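Local coordinates for angiotensin-converting enzyme (Anopheles gambiae, PDB 6S1Y), which is a zinc metallopeptidase of the angiotensin-converting enzyme family that probably cleaves short peptides, and here holds a gamma-glutamyl dipeptide against its zinc ion, at residues 329-343 / 355-369. Sequence-based numbering, arbitrary orientation.
Sequences SAWDFFAIDDVRIKQ and VHHELGHIQYYLQYQ. With ZN (zinc ion), chain G; KSN ((2~{S})-2-[[(4~{S})-4-azanyl-5-oxidanyl-5-oxidanylidene-pentanoyl]amino]pentanedioic acid), chain H.
Y365 reaches from helix 349-368 to the two-stranded hairpin. Its CB lies 3.9 Å from V339 CG1. CG sits anti to the carbonyl carbon (chi1 -62°), and the ring then passes beneath D332. D332 CB stands over the ring centre, 3.4 Å from the centroid, as a CH-pi contact. H361 O lies over the opposite face, offset toward the rim, so the ring is held between strand and helix. Along one side Y365 CE2 comes within 3.3 Å of W331 C. The tip ends in a short hydrogen bond, Y365 OH to A330 O at 2.5 Å, with the hydroxyl above the carbonyl plane.

Two waters tie D332 OD2 to the helix end, one through Y365 O and one through Y368 OH, which also bonds H384. At the turn of the hairpin, Q369 makes two hydrogen bonds to D337. Q369 OE1 accepts from D337 N, and Q369 NE2 donates to D337 OD1 at 2.8 Å, almost straight and in the amide plane. V339 and I341 pack on I362, with L366 and L359 flanking; I341 CG1 meets I362 CG1 at 3.6 Å.

Near the zinc ion, A330 CB touches H361 CB. One water joins A330 N, E358 OE1 and the ligand carboxylate oxygen O14. H357 and H361 of the HExxH motif bind the zinc ion through NE2, and E385 from helix 381-395 completes the protein ligands. E358 OE2 lies 2.6 Å from KSN O14.

Strand 329-332 runs nearly parallel to the helical segment 355-368, 10° between their axes, and strand 339-342 nearly antiparallel. The hairpin thus roofs one side of helix 349-368, which carries the zinc-binding histidines. Helix 12-42 meets W331 and F333 of the hairpin, helix 286-299 touches I341 and V355, and helix 381-395 packs against H356 and Y364.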
ATOM      1  N   SER A 329      -6.297  -2.288  -7.775  1.00 44.47           N
ATOM      2  CA  SER A 329      -5.010  -2.106  -8.433  1.00 45.32           C
ATOM      3  C   SER A 329      -5.114  -1.115  -9.577  1.00 43.66           C
ATOM      4  O   SER A 329      -6.196  -0.804 -10.064  1.00 44.77           O
ATOM      5  CB  SER A 329      -4.460  -3.439  -8.953  1.00 45.81           C
ATOM      6  OG  SER A 329      -5.435  -4.116  -9.694  1.00 46.55           O
ATOM      7  N   ALA A 330      -3.962  -0.626 -10.004  1.00 45.91           N
ATOM      8  CA  ALA A 330      -3.863   0.359 -11.067  1.00 44.18           C
ATOM      9  C   ALA A 330      -2.781  -0.072 -12.046  1.00 46.97           C
ATOM     10  O   ALA A 330      -1.641  -0.334 -11.642  1.00 46.90           O
ATOM     11  CB  ALA A 330      -3.566   1.745 -10.486  1.00 44.47           C
ATOM     12  N   TRP A 331      -3.136  -0.103 -13.345  1.00 46.96           N
ATOM     13  CA  TRP A 331      -2.362  -0.802 -14.363  1.00 46.27           C
ATOM     14  C   TRP A 331      -1.877   0.131 -15.460  1.00 45.87           C
ATOM     15  O   TRP A 331      -2.631   0.950 -15.976  1.00 46.36           O
ATOM     16  CB  TRP A 331      -3.191  -1.913 -15.003  1.00 47.25           C
ATOM     17  CG  TRP A 331      -3.482  -3.045 -14.075  1.00 46.64           C
ATOM     18  CD1 TRP A 331      -4.293  -3.018 -12.977  1.00 45.92           C
ATOM     19  CD2 TRP A 331      -2.971  -4.377 -14.171  1.00 46.75           C
ATOM     20  NE1 TRP A 331      -4.314  -4.259 -12.382  1.00 46.80           N
ATOM     21  CE2 TRP A 331      -3.501  -5.105 -13.088  1.00 46.90           C
ATOM     22  CE3 TRP A 331      -2.107  -5.022 -15.060  1.00 47.42           C
ATOM     23  CZ2 TRP A 331      -3.203  -6.450 -12.872  1.00 49.34           C
ATOM     24  CZ3 TRP A 331      -1.803  -6.363 -14.841  1.00 51.04           C
ATOM     25  CH2 TRP A 331      -2.352  -7.062 -13.761  1.00 51.41           C
ATOM     26  N   ASP A 332      -0.610  -0.034 -15.826  1.00 48.82           N
ATOM     27  CA  ASP A 332       0.042   0.687 -16.911  1.00 49.39           C
ATOM     28  C   ASP A 332       0.328  -0.305 -18.033  1.00 52.19           C
ATOM     29  O   ASP A 332       1.050  -1.295 -17.827  1.00 52.24           O
ATOM     30  CB  ASP A 332       1.344   1.325 -16.420  1.00 50.51           C
ATOM     31  CG  ASP A 332       2.006   2.204 -17.485  1.00 55.60           C
ATOM     32  OD1 ASP A 332       1.417   2.355 -18.587  1.00 52.25           O
ATOM     33  OD2 ASP A 332       3.111   2.750 -17.212  1.00 55.16           O
ATOM     34  N   PHE A 333      -0.233  -0.052 -19.213  1.00 51.32           N
ATOM     35  CA  PHE A 333      -0.065  -0.977 -20.333  1.00 54.11           C
ATOM     36  C   PHE A 333       1.009  -0.523 -21.305  1.00 54.61           C
ATOM     37  O   PHE A 333       1.124  -1.087 -22.393  1.00 54.97           O
ATOM     38  CB  PHE A 333      -1.394  -1.191 -21.051  1.00 51.34           C
ATOM     39  CG  PHE A 333      -2.388  -1.961 -20.229  1.00 51.73           C
ATOM     40  CD1 PHE A 333      -3.254  -1.308 -19.368  1.00 50.80           C
ATOM     41  CD2 PHE A 333      -2.418  -3.337 -20.283  1.00 51.90           C
ATOM     42  CE1 PHE A 333      -4.148  -2.012 -18.603  1.00 50.95           C
ATOM     43  CE2 PHE A 333      -3.299  -4.052 -19.513  1.00 52.63           C
ATOM     44  CZ  PHE A 333      -4.168  -3.392 -18.667  1.00 52.47           C
ATOM     45  N   PHE A 334       1.808   0.475 -20.924  1.00 54.37           N
ATOM     46  CA  PHE A 334       3.045   0.791 -21.636  1.00 55.68           C
ATOM     47  C   PHE A 334       2.774   1.069 -23.113  1.00 55.98           C
ATOM     48  O   PHE A 334       3.534   0.671 -23.993  1.00 57.82           O
ATOM     49  CB  PHE A 334       4.074  -0.334 -21.461  1.00 55.90           C
ATOM     50  CG  PHE A 334       4.463  -0.570 -20.026  1.00 57.39           C
ATOM     51  CD1 PHE A 334       5.489   0.152 -19.446  1.00 58.84           C
ATOM     52  CD2 PHE A 334       3.783  -1.493 -19.247  1.00 57.59           C
ATOM     53  CE1 PHE A 334       5.839  -0.049 -18.120  1.00 57.98           C
ATOM     54  CE2 PHE A 334       4.129  -1.691 -17.926  1.00 56.70           C
ATOM     55  CZ  PHE A 334       5.161  -0.969 -17.367  1.00 56.99           C
ATOM     56  N   ALA A 335       1.658   1.736 -23.380  1.00 55.88           N
ATOM     57  CA  ALA A 335       1.341   2.268 -24.700  1.00 57.15           C
ATOM     58  C   ALA A 335       1.170   3.772 -24.518  1.00 59.46           C
ATOM     59  O   ALA A 335       1.994   4.408 -23.855  1.00 59.96           O
ATOM     60  CB  ALA A 335       0.094   1.612 -25.279  1.00 55.05           C
ATOM     61  N   ILE A 336       0.102   4.351 -25.056  1.00 60.08           N
ATOM     62  CA  ILE A 336      -0.225   5.749 -24.786  1.00 60.73           C
ATOM     63  C   ILE A 336      -1.671   5.812 -24.316  1.00 59.88           C
ATOM     64  O   ILE A 336      -2.578   5.346 -25.017  1.00 58.88           O
ATOM     65  CB  ILE A 336      -0.016   6.656 -26.010  1.00 61.67           C
ATOM     66  CG1 ILE A 336       1.463   6.727 -26.400  1.00 60.53           C
ATOM     67  CG2 ILE A 336      -0.499   8.055 -25.702  1.00 63.55           C
ATOM     68  CD1 ILE A 336       2.370   7.292 -25.285  1.00 64.49           C
ATOM     69  N   ASP A 337      -1.879   6.364 -23.124  1.00 59.03           N
ATOM     70  CA  ASP A 337      -3.199   6.582 -22.543  1.00 55.75           C
ATOM     71  C   ASP A 337      -3.953   5.297 -22.261  1.00 53.29           C
ATOM     72  O   ASP A 337      -5.139   5.349 -21.926  1.00 54.06           O
ATOM     73  CB  ASP A 337      -4.050   7.495 -23.441  1.00 59.54           C
ATOM     74  CG  ASP A 337      -3.523   8.923 -23.464  1.00 61.70           C
ATOM     75  OD1 ASP A 337      -2.473   9.156 -22.819  1.00 60.88           O
ATOM     76  OD2 ASP A 337      -4.151   9.801 -24.105  1.00 62.95           O
ATOM     77  N   ASP A 338      -3.319   4.131 -22.363  1.00 54.32           N
ATOM     78  CA  ASP A 338      -4.005   2.903 -21.955  1.00 52.71           C
ATOM     79  C   ASP A 338      -3.606   2.645 -20.505  1.00 52.53           C
ATOM     80  O   ASP A 338      -2.538   2.075 -20.217  1.00 49.80           O
ATOM     81  CB  ASP A 338      -3.691   1.730 -22.867  1.00 53.83           C
ATOM     82  CG  ASP A 338      -4.527   0.494 -22.526  1.00 55.30           C
ATOM     83  OD1 ASP A 338      -5.373   0.568 -21.597  1.00 52.36           O
ATOM     84  OD2 ASP A 338      -4.320  -0.561 -23.181  1.00 56.86           O
ATOM     85  N   VAL A 339      -4.467   3.097 -19.598  1.00 50.69           N
ATOM     86  CA  VAL A 339      -4.258   3.012 -18.161  1.00 48.52           C
ATOM     87  C   VAL A 339      -5.587   2.623 -17.539  1.00 47.70           C
ATOM     88  O   VAL A 339      -6.644   3.109 -17.967  1.00 47.49           O
ATOM     89  CB  VAL A 339      -3.726   4.347 -17.584  1.00 48.74           C
ATOM     90  CG1 VAL A 339      -2.311   4.626 -18.107  1.00 49.14           C
ATOM     91  CG2 VAL A 339      -4.657   5.502 -17.919  1.00 48.78           C
ATOM     92  N   ARG A 340      -5.544   1.733 -16.543  1.00 46.39           N
ATOM     93  CA  ARG A 340      -6.787   1.167 -16.047  1.00 47.74           C
ATOM     94  C   ARG A 340      -6.717   0.873 -14.555  1.00 46.90           C
ATOM     95  O   ARG A 340      -5.672   0.503 -14.017  1.00 45.55           O
ATOM     96  CB  ARG A 340      -7.154  -0.134 -16.779  1.00 48.39           C
ATOM     97  CG  ARG A 340      -6.958  -0.088 -18.270  1.00 50.51           C
ATOM     98  CD  ARG A 340      -7.395  -1.384 -18.933  1.00 52.39           C
ATOM     99  NE  ARG A 340      -6.717  -1.570 -20.215  1.00 54.00           N
ATOM    100  CZ  ARG A 340      -6.829  -2.654 -20.972  1.00 53.01           C
ATOM    101  NH1 ARG A 340      -7.604  -3.651 -20.588  1.00 50.12           N
ATOM    102  NH2 ARG A 340      -6.153  -2.736 -22.110  1.00 54.00           N
ATOM    103  N   ILE A 341      -7.875   0.991 -13.914  1.00 45.71           N
ATOM    104  CA  ILE A 341      -8.058   0.603 -12.528  1.00 45.22           C
ATOM    105  C   ILE A 341      -9.025  -0.561 -12.488  1.00 44.56           C
ATOM    106  O   ILE A 341     -10.031  -0.576 -13.211  1.00 45.35           O
ATOM    107  CB  ILE A 341      -8.565   1.790 -11.675  1.00 44.64           C
ATOM    108  CG1 ILE A 341      -7.409   2.761 -11.432  1.00 45.31           C
ATOM    109  CG2 ILE A 341      -9.201   1.294 -10.377  1.00 43.61           C
ATOM    110  CD1 ILE A 341      -7.799   4.078 -10.738  1.00 44.77           C
ATOM    111  N   LYS A 342      -8.726  -1.532 -11.636  1.00 42.79           N
ATOM    112  CA  LYS A 342      -9.629  -2.629 -11.326  1.00 42.82           C
ATOM    113  C   LYS A 342      -9.896  -2.532  -9.828  1.00 44.71           C
ATOM    114  O   LYS A 342      -8.998  -2.772  -9.011  1.00 44.07           O
ATOM    115  CB  LYS A 342      -9.018  -3.974 -11.720  1.00 42.81           C
ATOM    116  CG  LYS A 342      -9.878  -5.173 -11.374  1.00 44.36           C
ATOM    117  CD  LYS A 342      -9.434  -6.422 -12.158  1.00 47.17           C
ATOM    118  CE  LYS A 342      -7.949  -6.739 -11.967  1.00 47.04           C
ATOM    119  NZ  LYS A 342      -7.653  -7.320 -10.633  1.00 47.83           N
ATOM    120  N   GLN A 343     -11.114  -2.150  -9.471  1.00 43.62           N
ATOM    121  CA  GLN A 343     -11.475  -1.919  -8.085  1.00 44.99           C
ATOM    122  C   GLN A 343     -12.912  -2.349  -7.868  1.00 45.80           C
ATOM    123  O   GLN A 343     -13.806  -1.961  -8.631  1.00 44.70           O
ATOM    124  CB  GLN A 343     -11.304  -0.443  -7.700  1.00 43.95           C
ATOM    125  CG  GLN A 343     -11.533  -0.174  -6.213  1.00 43.81           C
ATOM    126  CD  GLN A 343     -11.136   1.232  -5.793  1.00 43.76           C
ATOM    127  OE1 GLN A 343     -10.348   1.901  -6.457  1.00 42.17           O
ATOM    128  NE2 GLN A 343     -11.688   1.684  -4.668  1.00 46.72           N
ATOM    129  N   VAL A 355      -9.924   5.135  -3.883  1.00 42.59           N
ATOM    130  CA  VAL A 355     -10.066   5.700  -5.225  1.00 43.59           C
ATOM    131  C   VAL A 355      -8.914   6.643  -5.520  1.00 40.89           C
ATOM    132  O   VAL A 355      -8.210   6.503  -6.528  1.00 42.10           O
ATOM    133  CB  VAL A 355     -11.433   6.394  -5.367  1.00 44.39           C
ATOM    134  CG1 VAL A 355     -11.506   7.252  -6.624  1.00 44.85           C
ATOM    135  CG2 VAL A 355     -12.550   5.338  -5.397  1.00 41.48           C
ATOM    136  N   HIS A 356      -8.672   7.589  -4.614  1.00 42.58           N
ATOM    137  CA  HIS A 356      -7.584   8.541  -4.801  1.00 44.17           C
ATOM    138  C   HIS A 356      -6.221   7.856  -4.827  1.00 43.64           C
ATOM    139  O   HIS A 356      -5.368   8.206  -5.648  1.00 44.64           O
ATOM    140  CB  HIS A 356      -7.617   9.592  -3.698  1.00 45.34           C
ATOM    141  CG  HIS A 356      -8.731  10.572  -3.846  1.00 45.75           C
ATOM    142  ND1 HIS A 356     -10.012  10.299  -3.431  1.00 47.72           N
ATOM    143  CD2 HIS A 356      -8.765  11.814  -4.386  1.00 47.43           C
ATOM    144  CE1 HIS A 356     -10.788  11.333  -3.701  1.00 51.49           C
ATOM    145  NE2 HIS A 356     -10.053  12.265  -4.278  1.00 50.18           N
ATOM    146  N   HIS A 357      -5.979   6.906  -3.920  1.00 43.69           N
ATOM    147  CA  HIS A 357      -4.705   6.181  -3.944  1.00 44.66           C
ATOM    148  C   HIS A 357      -4.443   5.619  -5.336  1.00 43.76           C
ATOM    149  O   HIS A 357      -3.359   5.800  -5.909  1.00 43.51           O
ATOM    150  CB  HIS A 357      -4.705   5.047  -2.904  1.00 42.99           C
ATOM    151  CG  HIS A 357      -3.490   4.166  -2.963  1.00 44.56           C
ATOM    152  ND1 HIS A 357      -2.339   4.431  -2.250  1.00 45.56           N
ATOM    153  CD2 HIS A 357      -3.243   3.033  -3.666  1.00 44.40           C
ATOM    154  CE1 HIS A 357      -1.436   3.501  -2.513  1.00 44.74           C
ATOM    155  NE2 HIS A 357      -1.961   2.638  -3.365  1.00 44.41           N
ATOM    156  N   GLU A 358      -5.440   4.922  -5.890  1.00 43.03           N
ATOM    157  CA  GLU A 358      -5.279   4.291  -7.199  1.00 44.26           C
ATOM    158  C   GLU A 358      -5.153   5.329  -8.316  1.00 43.83           C
ATOM    159  O   GLU A 358      -4.321   5.175  -9.219  1.00 44.27           O
ATOM    160  CB  GLU A 358      -6.457   3.350  -7.451  1.00 43.98           C
ATOM    161  CG  GLU A 358      -6.616   2.229  -6.427  1.00 43.20           C
ATOM    162  CD  GLU A 358      -5.388   1.337  -6.321  1.00 44.95           C
ATOM    163  OE1 GLU A 358      -4.623   1.252  -7.302  1.00 45.17           O
ATOM    164  OE2 GLU A 358      -5.175   0.723  -5.244  1.00 46.00           O
ATOM    165  N   LEU A 359      -5.943   6.405  -8.266  1.00 43.73           N
ATOM    166  CA  LEU A 359      -5.850   7.422  -9.310  1.00 44.90           C
ATOM    167  C   LEU A 359      -4.512   8.126  -9.265  1.00 46.43           C
ATOM    168  O   LEU A 359      -4.100   8.701 -10.274  1.00 45.80           O
ATOM    169  CB  LEU A 359      -6.960   8.474  -9.188  1.00 46.81           C
ATOM    170  CG  LEU A 359      -8.358   8.065  -9.640  1.00 45.74           C
ATOM    171  CD1 LEU A 359      -9.417   9.100  -9.227  1.00 47.09           C
ATOM    172  CD2 LEU A 359      -8.396   7.849 -11.156  1.00 47.05           C
ATOM    173  N   GLY A 360      -3.840   8.104  -8.109  1.00 45.40           N
ATOM    174  CA  GLY A 360      -2.492   8.636  -8.043  1.00 44.76           C
ATOM    175  C   GLY A 360      -1.508   7.789  -8.821  1.00 45.18           C
ATOM    176  O   GLY A 360      -0.591   8.318  -9.453  1.00 43.68           O
ATOM    177  N   HIS A 361      -1.670   6.460  -8.757  1.00 45.24           N
ATOM    178  CA  HIS A 361      -0.902   5.563  -9.620  1.00 45.52           C
ATOM    179  C   HIS A 361      -1.151   5.906 -11.095  1.00 45.87           C
ATOM    180  O   HIS A 361      -0.211   6.076 -11.878  1.00 44.84           O
ATOM    181  CB  HIS A 361      -1.287   4.091  -9.355  1.00 44.53           C
ATOM    182  CG  HIS A 361      -0.741   3.498  -8.084  1.00 44.93           C
ATOM    183  ND1 HIS A 361       0.591   3.564  -7.736  1.00 46.07           N
ATOM    184  CD2 HIS A 361      -1.341   2.756  -7.120  1.00 44.28           C
ATOM    185  CE1 HIS A 361       0.781   2.915  -6.600  1.00 45.46           C
ATOM    186  NE2 HIS A 361      -0.376   2.422  -6.203  1.00 46.62           N
ATOM    187  N   ILE A 362      -2.428   6.017 -11.486  1.00 45.15           N
ATOM    188  CA  ILE A 362      -2.766   6.325 -12.874  1.00 47.04           C
ATOM    189  C   ILE A 362      -2.099   7.628 -13.308  1.00 48.88           C
ATOM    190  O   ILE A 362      -1.430   7.688 -14.344  1.00 48.41           O
ATOM    191  CB  ILE A 362      -4.291   6.402 -13.064  1.00 46.35           C
ATOM    192  CG1 ILE A 362      -4.949   5.051 -12.803  1.00 43.72           C
ATOM    193  CG2 ILE A 362      -4.611   6.880 -14.483  1.00 47.42           C
ATOM    194  CD1 ILE A 362      -4.547   3.963 -13.760  1.00 46.03           C
ATOM    195  N   GLN A 363      -2.261   8.690 -12.509  1.00 49.08           N
ATOM    196  CA  GLN A 363      -1.670   9.977 -12.850  1.00 47.73           C
ATOM    197  C   GLN A 363      -0.164   9.853 -13.029  1.00 49.68           C
ATOM    198  O   GLN A 363       0.420  10.481 -13.915  1.00 51.87           O
ATOM    199  CB  GLN A 363      -1.992  11.002 -11.770  1.00 48.01           C
ATOM    200  CG  GLN A 363      -1.455  12.394 -12.064  1.00 52.49           C
ATOM    201  CD  GLN A 363      -2.122  13.041 -13.277  1.00 52.77           C
ATOM    202  OE1 GLN A 363      -1.472  13.768 -14.034  1.00 53.40           O
ATOM    203  NE2 GLN A 363      -3.422  12.782 -13.456  1.00 49.68           N
ATOM    204  N   TYR A 364       0.492   9.066 -12.187  1.00 48.40           N
ATOM    205  CA  TYR A 364       1.928   8.896 -12.337  1.00 49.26           C
ATOM    206  C   TYR A 364       2.224   8.251 -13.688  1.00 49.89           C
ATOM    207  O   TYR A 364       3.080   8.727 -14.444  1.00 47.69           O
ATOM    208  CB  TYR A 364       2.460   8.060 -11.174  1.00 47.98           C
ATOM    209  CG  TYR A 364       3.891   8.313 -10.701  1.00 49.83           C
ATOM    210  CD1 TYR A 364       4.828   8.970 -11.485  1.00 48.61           C
ATOM    211  CD2 TYR A 364       4.293   7.861  -9.438  1.00 50.16           C
ATOM    212  CE1 TYR A 364       6.147   9.168 -11.024  1.00 49.50           C
ATOM    213  CE2 TYR A 364       5.581   8.060  -8.965  1.00 50.06           C
ATOM    214  CZ  TYR A 364       6.514   8.708  -9.754  1.00 51.94           C
ATOM    215  OH  TYR A 364       7.790   8.874  -9.236  1.00 49.15           O
ATOM    216  N   TYR A 365       1.489   7.178 -14.019  1.00 49.50           N
ATOM    217  CA  TYR A 365       1.606   6.560 -15.335  1.00 48.94           C
ATOM    218  C   TYR A 365       1.510   7.618 -16.436  1.00 49.89           C
ATOM    219  O   TYR A 365       2.374   7.697 -17.319  1.00 48.50           O
ATOM    220  CB  TYR A 365       0.513   5.496 -15.524  1.00 50.29           C
ATOM    221  CG  TYR A 365       0.524   4.294 -14.564  1.00 48.78           C
ATOM    222  CD1 TYR A 365       1.684   3.889 -13.906  1.00 47.46           C
ATOM    223  CD2 TYR A 365      -0.647   3.577 -14.323  1.00 46.50           C
ATOM    224  CE1 TYR A 365       1.677   2.807 -13.045  1.00 47.56           C
ATOM    225  CE2 TYR A 365      -0.662   2.482 -13.469  1.00 47.33           C
ATOM    226  CZ  TYR A 365       0.498   2.104 -12.832  1.00 47.92           C
ATOM    227  OH  TYR A 365       0.459   1.023 -11.978  1.00 49.75           O
ATOM    228  N   LEU A 366       0.467   8.461 -16.383  1.00 48.61           N
ATOM    229  CA  LEU A 366       0.252   9.441 -17.442  1.00 50.44           C
ATOM    230  C   LEU A 366       1.383  10.452 -17.504  1.00 52.61           C
ATOM    231  O   LEU A 366       1.763  10.886 -18.597  1.00 54.29           O
ATOM    232  CB  LEU A 366      -1.090  10.147 -17.257  1.00 48.29           C
ATOM    233  CG  LEU A 366      -2.289   9.212 -17.427  1.00 48.76           C
ATOM    234  CD1 LEU A 366      -3.562   9.873 -16.932  1.00 49.57           C
ATOM    235  CD2 LEU A 366      -2.472   8.766 -18.904  1.00 51.62           C
ATOM    236  N   GLN A 367       1.975  10.799 -16.356  1.00 52.87           N
ATOM    237  CA  GLN A 367       2.999  11.841 -16.341  1.00 54.03           C
ATOM    238  C   GLN A 367       4.333  11.367 -16.906  1.00 53.91           C
ATOM    239  O   GLN A 367       5.118  12.191 -17.386  1.00 55.96           O
ATOM    240  CB  GLN A 367       3.211  12.365 -14.917  1.00 53.49           C
ATOM    241  CG  GLN A 367       2.054  13.190 -14.390  1.00 55.39           C
ATOM    242  CD  GLN A 367       1.918  14.521 -15.122  1.00 57.13           C
ATOM    243  OE1 GLN A 367       2.912  15.178 -15.411  1.00 58.70           O
ATOM    244  NE2 GLN A 367       0.686  14.917 -15.412  1.00 55.50           N
ATOM    245  N   TYR A 368       4.642  10.074 -16.841  1.00 53.29           N
ATOM    246  CA  TYR A 368       5.934   9.616 -17.338  1.00 54.15           C
ATOM    247  C   TYR A 368       5.826   8.691 -18.553  1.00 52.45           C
ATOM    248  O   TYR A 368       6.833   8.108 -18.962  1.00 52.72           O
ATOM    249  CB  TYR A 368       6.747   8.952 -16.209  1.00 53.28           C
ATOM    250  CG  TYR A 368       6.214   7.682 -15.545  1.00 53.56           C
ATOM    251  CD1 TYR A 368       5.797   6.582 -16.293  1.00 53.37           C
ATOM    252  CD2 TYR A 368       6.204   7.559 -14.151  1.00 52.62           C
ATOM    253  CE1 TYR A 368       5.341   5.410 -15.668  1.00 53.85           C
ATOM    254  CE2 TYR A 368       5.749   6.401 -13.523  1.00 51.05           C
ATOM    255  CZ  TYR A 368       5.331   5.326 -14.282  1.00 53.27           C
ATOM    256  OH  TYR A 368       4.896   4.178 -13.653  1.00 51.41           O
ATOM    257  N   GLN A 369       4.647   8.582 -19.165  1.00 53.63           N
ATOM    258  CA  GLN A 369       4.478   7.662 -20.283  1.00 55.74           C
ATOM    259  C   GLN A 369       5.269   8.069 -21.524  1.00 58.54           C
ATOM    260  O   GLN A 369       5.444   7.234 -22.418  1.00 60.27           O
ATOM    261  CB  GLN A 369       3.003   7.525 -20.638  1.00 54.01           C
ATOM    262  CG  GLN A 369       2.327   8.775 -21.144  1.00 55.31           C
ATOM    263  CD  GLN A 369       0.898   8.497 -21.568  1.00 56.69           C
ATOM    264  OE1 GLN A 369       0.478   7.341 -21.635  1.00 58.65           O
ATOM    265  NE2 GLN A 369       0.143   9.545 -21.851  1.00 57.30           N
TER
HETATM  266 ZN    ZN G 709      -0.657   1.548  -4.422  1.00 45.32          ZN
HETATM  267  C10 KSN H 710      -0.579  -4.483  -6.914  0.62 54.97           C
HETATM  268  C13 KSN H 710      -1.818  -0.687  -4.534  0.62 46.66           C
HETATM  269  C17 KSN H 710      -3.321  -2.287   1.628  0.62 46.93           C
HETATM  270  C02 KSN H 710      -3.087  -0.870   1.090  0.62 47.60           C
HETATM  271  C03 KSN H 710      -2.728  -0.771  -0.399  0.62 46.92           C
HETATM  272  C04 KSN H 710      -3.106  -1.949  -1.282  0.62 46.80           C
HETATM  273  C05 KSN H 710      -4.077  -1.622  -2.447  0.62 48.20           C
HETATM  274  C07 KSN H 710      -2.342  -2.125  -4.294  0.62 48.54           C
HETATM  275  C08 KSN H 710      -2.226  -3.029  -5.515  0.62 49.29           C
HETATM  276  C09 KSN H 710      -0.767  -3.342  -5.895  0.62 50.71           C
HETATM  277  N01 KSN H 710      -2.018  -0.209   1.846  0.62 47.77           N
HETATM  278  N06 KSN H 710      -3.700  -1.772  -3.860  0.62 47.43           N
HETATM  279  O11 KSN H 710      -1.520  -5.316  -7.103  0.62 55.14           O
HETATM  280  O12 KSN H 710       0.514  -4.616  -7.565  0.62 56.73           O
HETATM  281  O14 KSN H 710      -2.609   0.160  -5.034  0.62 46.20           O
HETATM  282  O15 KSN H 710      -0.666  -0.337  -4.213  0.62 46.88           O
HETATM  283  O16 KSN H 710      -5.199  -1.300  -2.193  0.62 47.41           O
HETATM  284  O18 KSN H 710      -4.480  -2.771   1.523  0.62 47.97           O
HETATM  285  O19 KSN H 710      -2.435  -2.997   2.175  0.62 44.86           O
HETATM  286  O   HOH W   1      -1.977  -0.568  -8.007  1.00 47.43           O
HETATM  287  O   HOH W   2       3.417   5.050 -18.390  1.00 51.67           O
HETATM  288  O   HOH W   3       4.870   2.058 -15.128  1.00 51.80           O